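Local structure of uncharacterized peroxidase-related protein (Silicibacter sp., 2PFX) at residues 87-92 / 170-175. The protein is of uncharacterised function but, as an AhpD-like member of the carboxymuconolactone decarboxylase family, is probably a peroxidase-related oxidoreductase. Sequence-based numbering, arbitrary orientation.
Sequences FYCLVA and MTNRVA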
loop_
_atom_site.group_PDB
_atom_site.type_symbol
_atom_site.label_atom_id
_atom_site.label_comp_id
_atom_site.label_asym_id
_atom_site.label_seq_id
_atom_site.Cartn_x
_atom_site.Cartn_y
_atom_site.Cartn_z
ATOM N N PHE A 87 20.429 -1.007 0.848
ATOM C CA PHE A 87 21.706 -0.596 0.270
ATOM C C PHE A 87 22.835 -1.588 0.498
ATOM O O PHE A 87 23.521 -1.918 -0.477
ATOM C CB PHE A 87 22.104 0.788 0.839
ATOM C CG PHE A 87 23.363 1.372 0.225
ATOM C CD1 PHE A 87 23.532 1.607 -1.123
ATOM C CD2 PHE A 87 24.432 1.674 1.058
ATOM C CE1 PHE A 87 24.720 2.093 -1.633
ATOM C CE2 PHE A 87 25.604 2.182 0.559
ATOM C CZ PHE A 87 25.772 2.405 -0.799
ATOM N N TYR A 88 23.068 -2.030 1.734
ATOM C CA TYR A 88 24.176 -2.919 2.046
ATOM C C TYR A 88 24.103 -4.133 1.109
ATOM O O TYR A 88 25.072 -4.556 0.478
ATOM C CB TYR A 88 24.223 -3.366 3.531
ATOM C CG TYR A 88 25.391 -4.302 3.789
ATOM C CD1 TYR A 88 25.396 -5.682 3.624
ATOM C CD2 TYR A 88 26.597 -3.757 4.251
ATOM C CE1 TYR A 88 26.474 -6.474 3.864
ATOM C CE2 TYR A 88 27.702 -4.544 4.499
ATOM C CZ TYR A 88 27.646 -5.902 4.305
ATOM O OH TYR A 88 28.706 -6.736 4.547
ATOM N N CYS A 89 22.937 -4.763 1.167
ATOM C CA CYS A 89 22.785 -6.091 0.595
ATOM C C CYS A 89 22.734 -5.969 -0.919
ATOM O O CYS A 89 23.207 -6.858 -1.621
ATOM C CB CYS A 89 21.522 -6.737 1.178
ATOM S SG CYS A 89 21.617 -7.025 2.974
ATOM N N LEU A 90 22.182 -4.861 -1.415
ATOM C CA LEU A 90 22.113 -4.666 -2.867
ATOM C C LEU A 90 23.522 -4.536 -3.436
ATOM O O LEU A 90 23.832 -5.037 -4.515
ATOM C CB LEU A 90 21.247 -3.472 -3.235
ATOM C CG LEU A 90 19.732 -3.717 -3.229
ATOM C CD1 LEU A 90 18.933 -2.423 -3.187
ATOM C CD2 LEU A 90 19.363 -4.570 -4.450
ATOM N N VAL A 91 24.368 -3.867 -2.660
ATOM C CA VAL A 91 25.756 -3.716 -3.079
ATOM C C VAL A 91 26.533 -5.020 -2.963
ATOM O O VAL A 91 27.226 -5.404 -3.916
ATOM C CB VAL A 91 26.440 -2.622 -2.230
ATOM C CG1 VAL A 91 27.941 -2.630 -2.508
ATOM C CG2 VAL A 91 25.776 -1.286 -2.509
ATOM N N ALA A 92 26.415 -5.663 -1.811
ATOM C CA ALA A 92 27.193 -6.867 -1.554
ATOM C C ALA A 92 26.768 -8.007 -2.476
ATOM O O ALA A 92 27.622 -8.675 -3.083
ATOM C CB ALA A 92 27.078 -7.255 -0.084
HETATM N N MSE A 170 15.564 -10.913 6.859
HETATM C CA MSE A 170 16.152 -10.618 8.167
HETATM C C MSE A 170 17.314 -9.641 7.946
HETATM O O MSE A 170 17.343 -8.557 8.518
HETATM C CB MSE A 170 16.663 -11.826 8.929
HETATM C CG MSE A 170 17.579 -11.523 10.123
HETATM SE SE MSE A 170 18.085 -13.159 11.036
HETATM C CE MSE A 170 19.509 -13.473 9.779
ATOM N N THR A 171 18.250 -10.058 7.111
ATOM C CA THR A 171 19.488 -9.288 7.023
ATOM C C THR A 171 19.236 -7.934 6.413
ATOM O O THR A 171 19.862 -6.942 6.816
ATOM C CB THR A 171 20.622 -10.031 6.289
ATOM O OG1 THR A 171 20.351 -10.200 4.904
ATOM C CG2 THR A 171 20.776 -11.435 6.860
ATOM N N ASN A 172 18.310 -7.811 5.465
ATOM C CA ASN A 172 18.000 -6.468 4.974
ATOM C C ASN A 172 17.552 -5.536 6.091
ATOM O O ASN A 172 17.959 -4.385 6.065
ATOM C CB ASN A 172 16.873 -6.499 3.962
ATOM C CG ASN A 172 17.095 -7.200 2.666
ATOM O OD1 ASN A 172 16.196 -7.265 1.829
ATOM N ND2 ASN A 172 18.279 -7.767 2.563
ATOM N N ARG A 173 16.744 -6.073 6.991
ATOM C CA ARG A 173 16.137 -5.236 8.043
ATOM C C ARG A 173 17.179 -4.803 9.049
ATOM O O ARG A 173 17.225 -3.661 9.513
ATOM C CB ARG A 173 14.964 -6.008 8.666
ATOM C CG ARG A 173 13.783 -6.060 7.677
ATOM C CD ARG A 173 12.514 -6.684 8.238
ATOM N NE ARG A 173 11.424 -6.307 7.341
ATOM C CZ ARG A 173 11.074 -6.844 6.195
ATOM N NH1 ARG A 173 11.739 -7.885 5.723
ATOM N NH2 ARG A 173 10.052 -6.342 5.514
ATOM N N VAL A 174 18.041 -5.774 9.390
ATOM C CA VAL A 174 19.108 -5.437 10.329
ATOM C C VAL A 174 20.030 -4.397 9.721
ATOM O O VAL A 174 20.423 -3.401 10.342
ATOM C CB VAL A 174 19.859 -6.724 10.698
ATOM C CG1 VAL A 174 21.109 -6.365 11.510
ATOM C CG2 VAL A 174 18.958 -7.680 11.464
ATOM N N ALA A 175 20.396 -4.613 8.452
ATOM C CA ALA A 175 21.346 -3.698 7.827
ATOM C C ALA A 175 20.758 -2.305 7.711
ATOM O O ALA A 175 21.389 -1.320 8.063
ATOM C CB ALA A 175 21.792 -4.216 6.460
#
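Cys89 and Asn172 meet at the centre of a buried helix-helix packing in an all-helical fold of the AhpD-like clan. Cys89 closes a CXXC motif, with Phe87 and Tyr88 in the middle, on the first turn of helix 87-101; in AhpD relatives such a cysteine pair is the redox centre, and a similar role here is consistent with the protein's name but inferred. The helix faces helix 155-178; the two short segments approach to 9.0 Å between axes, their directions 123° apart. The thiol stands anti to its own carbonyl carbon (chi1 -64°), which carries it over to the other helix. There Cys89 SG lies 3.4 Å from Asn172 ND2, a close polar contact without a hydrogen bond. The compact thiol, one atom beyond CB, fits between the helices, and its soft, polarisable surface can lie against the amide nitrogen. Asn172 has its own anchor: OD1 accepts a hydrogen bond from Asn84 ND2 at the end of helix 70-84, whose Ser81 also touches both Cys89 and Asn172.

The tight side continues at Ala175, whose methyl CB lies 3.9 Å from Tyr88 CB; a side chain this short lets the backbones come near, and Tyr88 CA and Ala175 CA are 6.5 Å apart. With CG anti to the backbone N and beside the carbonyl carbon (chi1 179°), the Tyr88 ring leads off from helix 155-178, and its OH is hydrogen-bonded to Val40 N.

Toward Thr171, which is partly exposed, the fit is looser. Thr171 OG1, buried by the contact yet without a hydrogen-bond partner in the model, sits 3.9 Å from Cys89 SG.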